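C2 toxin component I (Clostridium botulinum, PDB 2J3Z) acts as the ADP-ribosyltransferase component of the binary C2 toxin, probably modifying host-cell actin with ADP-ribose taken from NAD. Local coordinates at residues A[104-109]-A[159-164]; A[114-119]-A[206-211]; A[216-221]-A[294-299]; A[265-270]-A[342-347]. The protein carries 1 engineered substitution. All blocks are in the same frame, centred on the assembly; numbering follows the deposited sequence.

Interaction 1: residues A[104-109]-A[159-164]; sequences FTPKEL and SVPVIV. With SO4 (sulfate ion), chain P.
Pro106 meets Pro161 through its CG atom. Pro106 CG lies 3.8 Å from Pro161 CD, and the rings pass at a slant. Pro106 CD leans on Val160 CG1. Leu109 and Val162 point tip to tip, with Leu109 CD1 4.1 Å from Val162 CG1. The same methyl of Val162 also lies 3.6 Å from Phe104 O. Phe104 adds its CB, which rests 4.1 Å from Val164 CG2, while Ile193 packs beside both.

Thr105 N donates to Glu108 OE2 at 3.1 Å, on the anti side and 29° out of the carboxylate plane. Leu109 N bonds to Pro106 O and closes the 3-10 turn that presents Leu109 to Val162. Glu108 OE1 forms a salt bridge with Lys143. Thr105 OG1 donates to O1 of a sulfate, probably from the crystallisation liquor, at 2.6 Å.

Val164 pairs through its backbone with Val102 of the neighbouring strand 98-102, in the mixed sheet of the N-terminal ADP-ribosyltransferase-like module. The Pro161 side chain lies about 4 Å from a bound cobalt ion. The segments meet mainly through carbon, and Glu108 and Thr105 place their polar ends elsewhere. Burial of proline, valine and leucine side chains holds this loop on the sheet.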
# COMPACT_ATOMS: atom_id res chain seq x y z
N PHE A 104 7.78 11.20 -1.42
CA PHE A 104 6.41 10.94 -1.85
C PHE A 104 6.04 11.94 -2.93
O PHE A 104 6.31 13.16 -2.79
CB PHE A 104 5.42 11.14 -0.70
CG PHE A 104 5.28 9.96 0.20
CD1 PHE A 104 6.21 9.72 1.22
CD2 PHE A 104 4.19 9.10 0.06
CE1 PHE A 104 6.04 8.62 2.09
CE2 PHE A 104 4.02 7.99 0.92
CZ PHE A 104 4.94 7.76 1.94
N THR A 105 5.42 11.45 -4.00
CA THR A 105 4.87 12.30 -5.04
C THR A 105 3.40 12.60 -4.70
O THR A 105 2.84 11.97 -3.81
CB THR A 105 4.95 11.61 -6.41
OG1 THR A 105 4.29 10.34 -6.31
CG2 THR A 105 6.42 11.37 -6.83
N PRO A 106 2.79 13.59 -5.38
CA PRO A 106 1.36 13.78 -5.28
C PRO A 106 0.55 12.47 -5.47
O PRO A 106 -0.34 12.17 -4.68
CB PRO A 106 1.06 14.76 -6.40
CG PRO A 106 2.36 15.56 -6.53
CD PRO A 106 3.44 14.60 -6.25
N LYS A 107 0.90 11.66 -6.48
CA LYS A 107 0.11 10.46 -6.78
C LYS A 107 0.06 9.51 -5.62
O LYS A 107 -0.97 8.89 -5.35
CB LYS A 107 0.64 9.75 -8.03
CG LYS A 107 0.13 10.36 -9.35
CD LYS A 107 1.05 9.83 -10.47
CE LYS A 107 0.57 10.19 -11.87
NZ LYS A 107 -0.08 11.51 -11.84
N GLU A 108 1.18 9.43 -4.92
CA GLU A 108 1.33 8.59 -3.74
C GLU A 108 0.60 9.10 -2.52
O GLU A 108 0.53 8.39 -1.53
CB GLU A 108 2.81 8.41 -3.42
CG GLU A 108 3.49 7.56 -4.47
CD GLU A 108 5.01 7.45 -4.27
OE1 GLU A 108 5.54 6.39 -4.68
OE2 GLU A 108 5.64 8.41 -3.73
N LEU A 109 0.10 10.34 -2.58
CA LEU A 109 -0.79 10.88 -1.56
C LEU A 109 -2.19 10.91 -2.12
O LEU A 109 -3.03 11.64 -1.62
CB LEU A 109 -0.38 12.31 -1.14
CG LEU A 109 1.09 12.46 -0.72
CD1 LEU A 109 1.59 13.92 -0.82
CD2 LEU A 109 1.35 11.86 0.67
N SER A 159 10.38 20.08 -9.72
CA SER A 159 9.24 19.62 -10.50
C SER A 159 8.18 18.97 -9.63
O SER A 159 7.02 18.90 -10.05
CB SER A 159 9.68 18.68 -11.62
OG SER A 159 10.37 17.56 -11.09
N VAL A 160 8.56 18.51 -8.43
CA VAL A 160 7.63 17.94 -7.44
C VAL A 160 7.02 19.06 -6.55
O VAL A 160 7.75 19.74 -5.82
CB VAL A 160 8.32 16.80 -6.61
CG1 VAL A 160 7.33 16.08 -5.72
CG2 VAL A 160 8.99 15.77 -7.53
N PRO A 161 5.68 19.26 -6.62
CA PRO A 161 4.98 20.42 -5.98
C PRO A 161 4.69 20.24 -4.48
O PRO A 161 3.93 21.00 -3.85
CB PRO A 161 3.67 20.52 -6.77
CG PRO A 161 3.41 19.15 -7.26
CD PRO A 161 4.72 18.38 -7.32
N VAL A 162 5.33 19.23 -3.91
CA VAL A 162 5.02 18.79 -2.58
C VAL A 162 6.35 18.56 -1.90
O VAL A 162 7.28 18.02 -2.53
CB VAL A 162 4.10 17.53 -2.69
CG1 VAL A 162 4.71 16.27 -2.11
CG2 VAL A 162 2.66 17.83 -2.17
N ILE A 163 6.45 19.01 -0.65
CA ILE A 163 7.63 18.74 0.19
C ILE A 163 7.16 18.09 1.46
O ILE A 163 6.41 18.70 2.25
CB ILE A 163 8.46 20.02 0.56
CG1 ILE A 163 9.04 20.70 -0.66
CG2 ILE A 163 9.60 19.68 1.53
CD1 ILE A 163 9.43 22.13 -0.37
N VAL A 164 7.60 16.85 1.66
CA VAL A 164 7.14 16.07 2.79
C VAL A 164 8.25 15.90 3.81
O VAL A 164 9.15 15.06 3.62
CB VAL A 164 6.56 14.68 2.38
CG1 VAL A 164 5.76 14.10 3.53
CG2 VAL A 164 5.67 14.82 1.16
S SO4 P . 4.77 8.23 -9.12
O1 SO4 P . 3.70 8.66 -8.21
O2 SO4 P . 5.13 9.35 -10.01
O3 SO4 P . 5.96 7.81 -8.36
O4 SO4 P . 4.28 7.10 -9.92

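Interaction 2: residues A[114-119]-A[206-211]; sequences SIRDVE and KDYILI
The loop that follows strand 98-102 lies against the start of strand 206-216, which forms a beta hairpin with strand 192-203, and Arg116 makes the main bridge to it. Arg116 NH1 donates to Asp207 O at 2.7 Å with an N-H...O angle of 155°. The carbonyl oxygen lies close to the guanidinium plane.

The same NH1 sits 3.7 Å above the ring plane of Tyr208, over its centre. The guanidinium and ring planes are nearly perpendicular (88°), so this cation-pi contact is made by the edge of the guanidinium over the face of the ring. Arg116 reaches this place by bending at chi3 (-87°). Lys206 CE covers one guanidinium face, 4.1 Å from Arg116 CZ. Lys206 NZ, a like charge, remains 5.3 Å from Arg116 NE. Asp121 forms a salt bridge with NE and probably offsets part of that charge.

Beside the arginine, Ile115 CG2 packs on Ile209 CD1 at 3.7 Å. Ile209 also touches Leu129 and Val132 of helix 126-136. The loop is thus held by Arg116 on a strand carbonyl and an aromatic face, against the hairpin of strands 192-203 and 206-216 in the N-terminal ADP-ribosyltransferase-like module.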
# COMPACT_ATOMS: atom_id res chain seq x y z
N SER A 114 -3.79 18.73 -10.80
CA SER A 114 -2.59 19.58 -10.82
C SER A 114 -2.53 20.41 -9.57
O SER A 114 -3.51 21.08 -9.20
CB SER A 114 -2.65 20.59 -11.97
OG SER A 114 -3.32 20.06 -13.10
N ILE A 115 -1.37 20.38 -8.92
CA ILE A 115 -1.18 21.21 -7.74
C ILE A 115 -0.83 22.62 -8.21
O ILE A 115 -1.51 23.60 -7.84
CB ILE A 115 -0.17 20.58 -6.75
CG1 ILE A 115 -0.82 19.35 -6.10
CG2 ILE A 115 0.27 21.58 -5.68
CD1 ILE A 115 0.13 18.44 -5.40
N ARG A 116 0.19 22.71 -9.06
CA ARG A 116 0.62 24.01 -9.57
C ARG A 116 -0.16 24.40 -10.82
O ARG A 116 -0.73 23.54 -11.50
CB ARG A 116 2.14 24.05 -9.80
CG ARG A 116 2.93 23.99 -8.50
CD ARG A 116 4.37 24.50 -8.59
NE ARG A 116 5.29 23.45 -9.02
CZ ARG A 116 6.30 22.95 -8.31
NH1 ARG A 116 6.59 23.40 -7.10
NH2 ARG A 116 7.04 21.99 -8.84
N ASP A 117 -0.20 25.69 -11.11
CA ASP A 117 -0.78 26.17 -12.36
C ASP A 117 -0.21 25.37 -13.54
O ASP A 117 0.98 25.05 -13.61
CB ASP A 117 -0.55 27.68 -12.54
CG ASP A 117 0.87 28.01 -12.95
OD1 ASP A 117 1.81 27.81 -12.15
OD2 ASP A 117 1.02 28.48 -14.09
N VAL A 118 -1.09 25.03 -14.46
CA VAL A 118 -0.75 24.19 -15.60
C VAL A 118 0.33 24.82 -16.52
O VAL A 118 1.29 24.15 -16.90
CB VAL A 118 -2.06 23.78 -16.36
CG1 VAL A 118 -1.80 23.40 -17.82
CG2 VAL A 118 -2.79 22.65 -15.58
N GLU A 119 0.18 26.11 -16.84
CA GLU A 119 1.14 26.77 -17.74
C GLU A 119 2.57 26.97 -17.19
O GLU A 119 3.54 26.46 -17.79
CB GLU A 119 0.57 28.08 -18.28
CG GLU A 119 -0.77 28.47 -17.70
CD GLU A 119 -1.91 27.77 -18.42
OE1 GLU A 119 -2.47 26.80 -17.86
OE2 GLU A 119 -2.23 28.19 -19.55
N LYS A 206 9.03 29.60 -6.70
CA LYS A 206 8.16 28.44 -6.89
C LYS A 206 7.39 28.04 -5.64
O LYS A 206 7.96 27.99 -4.55
CB LYS A 206 8.96 27.23 -7.38
CG LYS A 206 8.92 27.03 -8.88
CD LYS A 206 9.47 25.66 -9.26
CE LYS A 206 8.85 25.19 -10.57
NZ LYS A 206 8.99 26.16 -11.70
N ASP A 207 6.10 27.74 -5.81
CA ASP A 207 5.24 27.32 -4.69
C ASP A 207 5.30 25.83 -4.43
O ASP A 207 5.29 25.02 -5.38
CB ASP A 207 3.79 27.72 -4.91
CG ASP A 207 3.57 29.18 -4.74
OD1 ASP A 207 4.52 29.87 -4.33
OD2 ASP A 207 2.44 29.64 -5.00
N TYR A 208 5.36 25.48 -3.14
CA TYR A 208 5.22 24.09 -2.75
C TYR A 208 4.21 23.97 -1.63
O TYR A 208 3.97 24.93 -0.89
CB TYR A 208 6.53 23.46 -2.29
CG TYR A 208 7.70 23.54 -3.24
CD1 TYR A 208 8.21 22.38 -3.83
CD2 TYR A 208 8.35 24.75 -3.49
CE1 TYR A 208 9.29 22.43 -4.68
CE2 TYR A 208 9.44 24.81 -4.35
CZ TYR A 208 9.90 23.65 -4.94
OH TYR A 208 10.98 23.68 -5.79
N ILE A 209 3.60 22.80 -1.55
CA ILE A 209 2.86 22.41 -0.35
C ILE A 209 3.86 21.74 0.59
O ILE A 209 4.39 20.65 0.29
CB ILE A 209 1.64 21.49 -0.67
CG1 ILE A 209 0.65 22.26 -1.55
CG2 ILE A 209 0.97 21.03 0.63
CD1 ILE A 209 -0.50 21.44 -2.06
N LEU A 210 4.16 22.42 1.70
CA LEU A 210 5.02 21.86 2.73
C LEU A 210 4.16 21.03 3.65
O LEU A 210 3.24 21.54 4.29
CB LEU A 210 5.76 22.96 3.51
CG LEU A 210 6.62 22.58 4.73
CD1 LEU A 210 7.81 21.69 4.33
CD2 LEU A 210 7.10 23.84 5.45
N ILE A 211 4.44 19.74 3.69
CA ILE A 211 3.72 18.84 4.55
C ILE A 211 4.63 18.39 5.70
O ILE A 211 5.78 18.04 5.50
CB ILE A 211 3.16 17.66 3.76
CG1 ILE A 211 2.29 18.18 2.61
CG2 ILE A 211 2.38 16.72 4.65
CD1 ILE A 211 1.95 17.12 1.59

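Interaction 3: residues A[216-221]-A[294-299]; sequences SQELDF and TLIAYR. With SO4 (sulfate ion), chain M.
The segments 216-221 and 294-299 run side by side in the same direction near Leu219 and Leu295, with a direct backbone bond from Ile296 N to Leu219 O (2.9 Å, 165°). A water bridge lies on each side of it along the chain. One water joins Leu219 N to Thr294 O, and the other joins Phe221 N to Ile296 O. Strand 295-301 is the outer strand of the second mixed sheet, in the C-terminal ADP-ribosyltransferase-like module. The linker leaving strand 206-216 of the first module therefore lies along the edge of that sheet.

Leu219 CD2 packs on Leu295 CB at 3.9 Å. Ile296 points at the linker and meets two acidic side chains with its carbon atoms. Its CB is 3.7 Å from Asp220 CG, and its CD1 is 3.5 Å from Glu218 OE1. Both acids have stronger polar partners. Glu218 bonds to Thr142 and forms salt bridges with Arg366 and Arg368, while Asp220 OD2 pairs with Arg366. The arginine bonds tie the linker to strand 363-369.

Further along the strand, Arg299 runs extended from CG to NE, and its NH2 bonds to Ser348 O. Its place on this strand is consistent with that of the conserved arginine of R-S-E-class ADP-ribosyltransferases. Arg299 NH1 donates to sulfate O1 at 2.8 Å.

Asp220 holds CG anti to its own N (chi1 -175°), which brings the carboxylate to the edge of the Tyr298 ring. Asp220 OD1 accepts from Tyr222 N. Tyr298 OH also donates to it, at the syn lone pair of Asp220 OD1, at 2.8 Å.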
# COMPACT_ATOMS: atom_id res chain seq x y z
N SER A 216 5.16 6.30 9.93
CA SER A 216 4.57 5.22 10.68
C SER A 216 4.72 3.95 9.87
O SER A 216 5.56 3.90 8.99
CB SER A 216 3.09 5.50 10.97
OG SER A 216 2.69 4.66 12.06
N GLN A 217 3.90 2.96 10.18
CA GLN A 217 3.86 1.72 9.44
C GLN A 217 2.50 1.04 9.65
O GLN A 217 2.03 0.91 10.77
CB GLN A 217 5.01 0.80 9.92
CG GLN A 217 5.03 -0.52 9.22
CD GLN A 217 6.39 -0.90 8.67
OE1 GLN A 217 6.47 -1.59 7.63
NE2 GLN A 217 7.48 -0.47 9.34
N GLU A 218 1.88 0.59 8.56
CA GLU A 218 0.63 -0.17 8.69
C GLU A 218 0.95 -1.64 8.88
O GLU A 218 1.94 -2.14 8.36
CB GLU A 218 -0.22 0.02 7.43
CG GLU A 218 -0.75 1.44 7.30
CD GLU A 218 -1.76 1.62 6.18
OE1 GLU A 218 -2.97 1.78 6.45
OE2 GLU A 218 -1.32 1.62 5.01
N LEU A 219 0.09 -2.32 9.63
CA LEU A 219 0.09 -3.76 9.72
C LEU A 219 -0.43 -4.37 8.41
O LEU A 219 -1.65 -4.46 8.18
CB LEU A 219 -0.73 -4.22 10.93
CG LEU A 219 -0.74 -5.72 11.24
CD1 LEU A 219 0.68 -6.22 11.49
CD2 LEU A 219 -1.64 -5.99 12.42
N ASP A 220 0.51 -4.79 7.57
CA ASP A 220 0.21 -5.21 6.22
C ASP A 220 1.15 -6.35 5.85
O ASP A 220 2.37 -6.23 5.96
CB ASP A 220 0.42 -4.01 5.26
CG ASP A 220 0.02 -4.29 3.82
OD1 ASP A 220 -0.26 -5.46 3.42
OD2 ASP A 220 0.01 -3.29 3.08
N PHE A 221 0.55 -7.47 5.42
CA PHE A 221 1.34 -8.67 5.14
C PHE A 221 1.61 -8.87 3.65
O PHE A 221 2.26 -9.84 3.28
CB PHE A 221 0.64 -9.88 5.77
CG PHE A 221 0.47 -9.74 7.26
CD1 PHE A 221 -0.80 -9.55 7.81
CD2 PHE A 221 1.59 -9.74 8.11
CE1 PHE A 221 -0.97 -9.41 9.18
CE2 PHE A 221 1.43 -9.57 9.49
CZ PHE A 221 0.14 -9.42 10.03
N THR A 294 -6.34 -2.20 13.85
CA THR A 294 -6.36 -1.77 12.45
C THR A 294 -5.33 -2.53 11.59
O THR A 294 -4.14 -2.60 11.94
CB THR A 294 -6.09 -0.24 12.35
OG1 THR A 294 -7.11 0.46 13.08
CG2 THR A 294 -6.10 0.21 10.91
N LEU A 295 -5.79 -3.11 10.47
CA LEU A 295 -4.87 -3.78 9.56
C LEU A 295 -5.31 -3.78 8.09
O LEU A 295 -6.44 -3.42 7.76
CB LEU A 295 -4.62 -5.22 10.00
CG LEU A 295 -5.72 -6.21 9.63
CD1 LEU A 295 -5.12 -7.57 9.45
CD2 LEU A 295 -6.82 -6.19 10.69
N ILE A 296 -4.40 -4.21 7.23
CA ILE A 296 -4.68 -4.31 5.82
C ILE A 296 -5.05 -5.76 5.45
O ILE A 296 -4.35 -6.74 5.84
CB ILE A 296 -3.51 -3.79 4.95
CG1 ILE A 296 -3.05 -2.41 5.44
CG2 ILE A 296 -3.91 -3.72 3.50
CD1 ILE A 296 -4.03 -1.27 5.16
N ALA A 297 -6.16 -5.88 4.73
CA ALA A 297 -6.59 -7.15 4.17
C ALA A 297 -6.91 -6.85 2.71
O ALA A 297 -7.08 -5.70 2.32
CB ALA A 297 -7.77 -7.71 4.91
N TYR A 298 -6.95 -7.90 1.91
CA TYR A 298 -7.02 -7.78 0.45
C TYR A 298 -8.21 -8.50 -0.15
O TYR A 298 -8.60 -9.59 0.31
CB TYR A 298 -5.73 -8.38 -0.14
CG TYR A 298 -4.52 -7.54 0.16
CD1 TYR A 298 -3.72 -7.79 1.27
CD2 TYR A 298 -4.19 -6.48 -0.67
CE1 TYR A 298 -2.60 -6.99 1.53
CE2 TYR A 298 -3.09 -5.69 -0.43
CZ TYR A 298 -2.29 -5.93 0.66
OH TYR A 298 -1.19 -5.10 0.85
N ARG A 299 -8.76 -7.89 -1.19
CA ARG A 299 -9.84 -8.49 -1.97
C ARG A 299 -9.58 -8.20 -3.44
O ARG A 299 -9.73 -7.06 -3.88
CB ARG A 299 -11.20 -7.90 -1.55
CG ARG A 299 -12.37 -8.53 -2.22
CD ARG A 299 -13.73 -8.04 -1.61
NE ARG A 299 -14.82 -8.39 -2.53
CZ ARG A 299 -15.36 -9.60 -2.66
NH1 ARG A 299 -16.32 -9.78 -3.55
NH2 ARG A 299 -14.94 -10.61 -1.92
S SO4 M . -17.57 -13.20 -4.25
O1 SO4 M . -18.07 -11.83 -4.26
O2 SO4 M . -16.32 -13.32 -5.01
O3 SO4 M . -17.28 -13.58 -2.85
O4 SO4 M . -18.55 -14.09 -4.87
O HOH W 1 -2.18 -1.02 10.63
O HOH W 2 -2.33 -8.02 5.04

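Interaction 4: residues A[265-270]-A[342-347]; sequences RNNRVP and ENLSFS. With SO4 (sulfate ion), chain M.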
# COMPACT_ATOMS: atom_id res chain seq x y z
N ARG A 265 -27.52 -9.25 -2.73
CA ARG A 265 -27.25 -8.42 -3.92
C ARG A 265 -28.53 -8.03 -4.66
O ARG A 265 -28.54 -7.05 -5.40
CB ARG A 265 -26.21 -9.09 -4.84
CG ARG A 265 -24.74 -8.99 -4.28
CD ARG A 265 -23.76 -10.14 -4.72
NE ARG A 265 -22.47 -9.98 -4.05
CZ ARG A 265 -21.45 -10.86 -4.06
NH1 ARG A 265 -20.34 -10.58 -3.40
NH2 ARG A 265 -21.54 -12.02 -4.70
N ASN A 266 -29.60 -8.80 -4.44
CA ASN A 266 -30.93 -8.56 -5.00
C ASN A 266 -31.87 -7.72 -4.10
O ASN A 266 -33.08 -7.70 -4.34
CB ASN A 266 -31.64 -9.90 -5.32
CG ASN A 266 -31.00 -10.64 -6.49
OD1 ASN A 266 -30.13 -10.11 -7.17
ND2 ASN A 266 -31.43 -11.89 -6.71
N ASN A 267 -31.31 -7.04 -3.09
CA ASN A 267 -32.09 -6.27 -2.10
C ASN A 267 -33.16 -7.08 -1.40
O ASN A 267 -34.24 -6.57 -1.11
CB ASN A 267 -32.72 -5.02 -2.73
CG ASN A 267 -31.69 -4.17 -3.49
OD1 ASN A 267 -31.80 -4.01 -4.72
ND2 ASN A 267 -30.69 -3.64 -2.76
N ARG A 268 -32.86 -8.36 -1.14
CA ARG A 268 -33.79 -9.27 -0.43
C ARG A 268 -35.21 -9.39 -1.04
O ARG A 268 -36.23 -9.44 -0.34
CB ARG A 268 -33.89 -8.89 1.05
CG ARG A 268 -32.54 -8.73 1.72
CD ARG A 268 -32.71 -8.98 3.18
NE ARG A 268 -31.60 -8.45 3.96
CZ ARG A 268 -31.26 -8.90 5.16
NH1 ARG A 268 -31.93 -9.90 5.74
NH2 ARG A 268 -30.24 -8.35 5.80
N VAL A 269 -35.27 -9.45 -2.36
CA VAL A 269 -36.55 -9.57 -3.03
C VAL A 269 -36.48 -10.73 -4.03
O VAL A 269 -35.61 -10.76 -4.89
CB VAL A 269 -37.01 -8.21 -3.63
CG1 VAL A 269 -37.42 -7.22 -2.53
CG2 VAL A 269 -35.90 -7.58 -4.40
N PRO A 270 -37.39 -11.73 -3.89
CA PRO A 270 -38.47 -11.73 -2.91
C PRO A 270 -37.99 -12.17 -1.51
O PRO A 270 -37.01 -12.93 -1.40
CB PRO A 270 -39.47 -12.74 -3.48
CG PRO A 270 -38.60 -13.72 -4.20
CD PRO A 270 -37.38 -12.97 -4.70
N GLU A 342 -20.14 0.03 -2.51
CA GLU A 342 -21.13 -0.69 -1.73
C GLU A 342 -20.96 -2.20 -1.80
O GLU A 342 -20.81 -2.77 -2.88
CB GLU A 342 -22.50 -0.30 -2.25
CG GLU A 342 -23.68 -1.23 -1.91
CD GLU A 342 -25.02 -0.48 -2.04
OE1 GLU A 342 -25.72 -0.67 -3.07
OE2 GLU A 342 -25.35 0.33 -1.13
N ASN A 343 -20.99 -2.86 -0.64
CA ASN A 343 -21.05 -4.32 -0.57
C ASN A 343 -22.31 -4.79 0.18
O ASN A 343 -22.34 -4.85 1.42
CB ASN A 343 -19.75 -4.88 0.01
CG ASN A 343 -18.52 -4.51 -0.84
OD1 ASN A 343 -18.24 -5.17 -1.85
ND2 ASN A 343 -17.81 -3.43 -0.45
N LEU A 344 -23.34 -5.12 -0.59
CA LEU A 344 -24.63 -5.54 -0.07
C LEU A 344 -24.58 -6.90 0.63
O LEU A 344 -25.30 -7.14 1.59
CB LEU A 344 -25.68 -5.53 -1.19
CG LEU A 344 -26.74 -4.43 -1.21
CD1 LEU A 344 -26.26 -3.22 -0.48
CD2 LEU A 344 -27.23 -4.10 -2.64
N SER A 345 -23.72 -7.78 0.13
CA SER A 345 -23.48 -9.05 0.80
C SER A 345 -22.22 -8.99 1.66
O SER A 345 -21.50 -7.97 1.69
CB SER A 345 -23.33 -10.20 -0.19
OG SER A 345 -23.24 -11.44 0.54
N PHE A 346 -21.97 -10.09 2.36
CA PHE A 346 -20.71 -10.30 3.07
C PHE A 346 -19.59 -10.24 2.05
O PHE A 346 -19.79 -10.54 0.86
CB PHE A 346 -20.72 -11.66 3.77
CG PHE A 346 -21.85 -11.81 4.76
CD1 PHE A 346 -23.06 -12.39 4.37
CD2 PHE A 346 -21.72 -11.34 6.06
CE1 PHE A 346 -24.12 -12.51 5.28
CE2 PHE A 346 -22.75 -11.45 6.97
CZ PHE A 346 -23.96 -12.04 6.59
N SER A 347 -18.41 -9.82 2.50
CA SER A 347 -17.26 -9.75 1.60
C SER A 347 -16.14 -10.55 2.15
O SER A 347 -15.73 -10.36 3.30
CB SER A 347 -16.80 -8.32 1.31
OG SER A 347 -17.84 -7.41 1.54
S SO4 M . -17.57 -13.20 -4.25
O1 SO4 M . -18.07 -11.83 -4.26
O2 SO4 M . -16.32 -13.32 -5.01
O3 SO4 M . -17.28 -13.58 -2.85
O4 SO4 M . -18.55 -14.09 -4.87
O HOH W 3 -21.89 -7.84 -2.15
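Arg265, at the end of helix 243-265, reaches along Leu344, Ser345 and Phe346. From CB the side chain sets out with CG anti to the carbonyl carbon (chi1 -76°), then runs extended from CG to NE. This carries the guanidinium alongside Ser345 and Phe346. Arg265 NE lies 4.0 Å from Ser345 CB. Arg265 NE also donates to a water at 2.9 Å, and that water accepts a second bond from Ser345 N. The water thus receives an N-H from each segment and joins them where direct polar bonds are lacking.

At the tip, Arg265 NH1 donates to sulfate O1 at 2.7 Å, with an angle of 147°. The sulfate sulfur and the water both lie at the edge of the guanidinium, in its plane. Arg265 NH2 is more distant from the same sulfate oxygen, with O1 at 3.5 Å. Arg299 also binds this oxygen, so two arginines converge on one anion. The sulfate probably comes from the crystallisation liquor.

Leu344 fills the other end of the contact. Its CD2 touches Asn267 ND2 at 3.5 Å and lies 4.2 Å from Arg265 O. Beyond it, Phe346 turns away from the segment 265-270. Its ring packs among helices 243-265 and 273-286 and meets Tyr252 edge-to-face.

Asn267 takes a positive phi (55°) and stands at the C-prime position. Its N bonds to Leu264 O, and Arg268 N bonds to Tyr263 O. The helix therefore ends in a Schellman motif, with Leu344 packed against the turn.

Interactions 1 and 2 lie in the N-terminal module, with centres 10 Å apart. Their segments alternate along the chain. They share one mixed sheet, where strands 162-168 and 206-216 are neighbours, and Ile163 probably bonds to Ile209 and Ile211. Interaction 3 comes later in the chain, about 23 Å from interaction 1 between centres. It joins the linker after strand 206-216 to the edge of the C-terminal sheet, and so connects the two modules. The centre of interaction 4 is about 26 Å from that of interaction 3 and about 44 Å from that of interaction 2. Interactions 3 and 4 alternate in sequence and share one sulfate. The contacts thus span both ADP-ribosyltransferase-like modules and their junction.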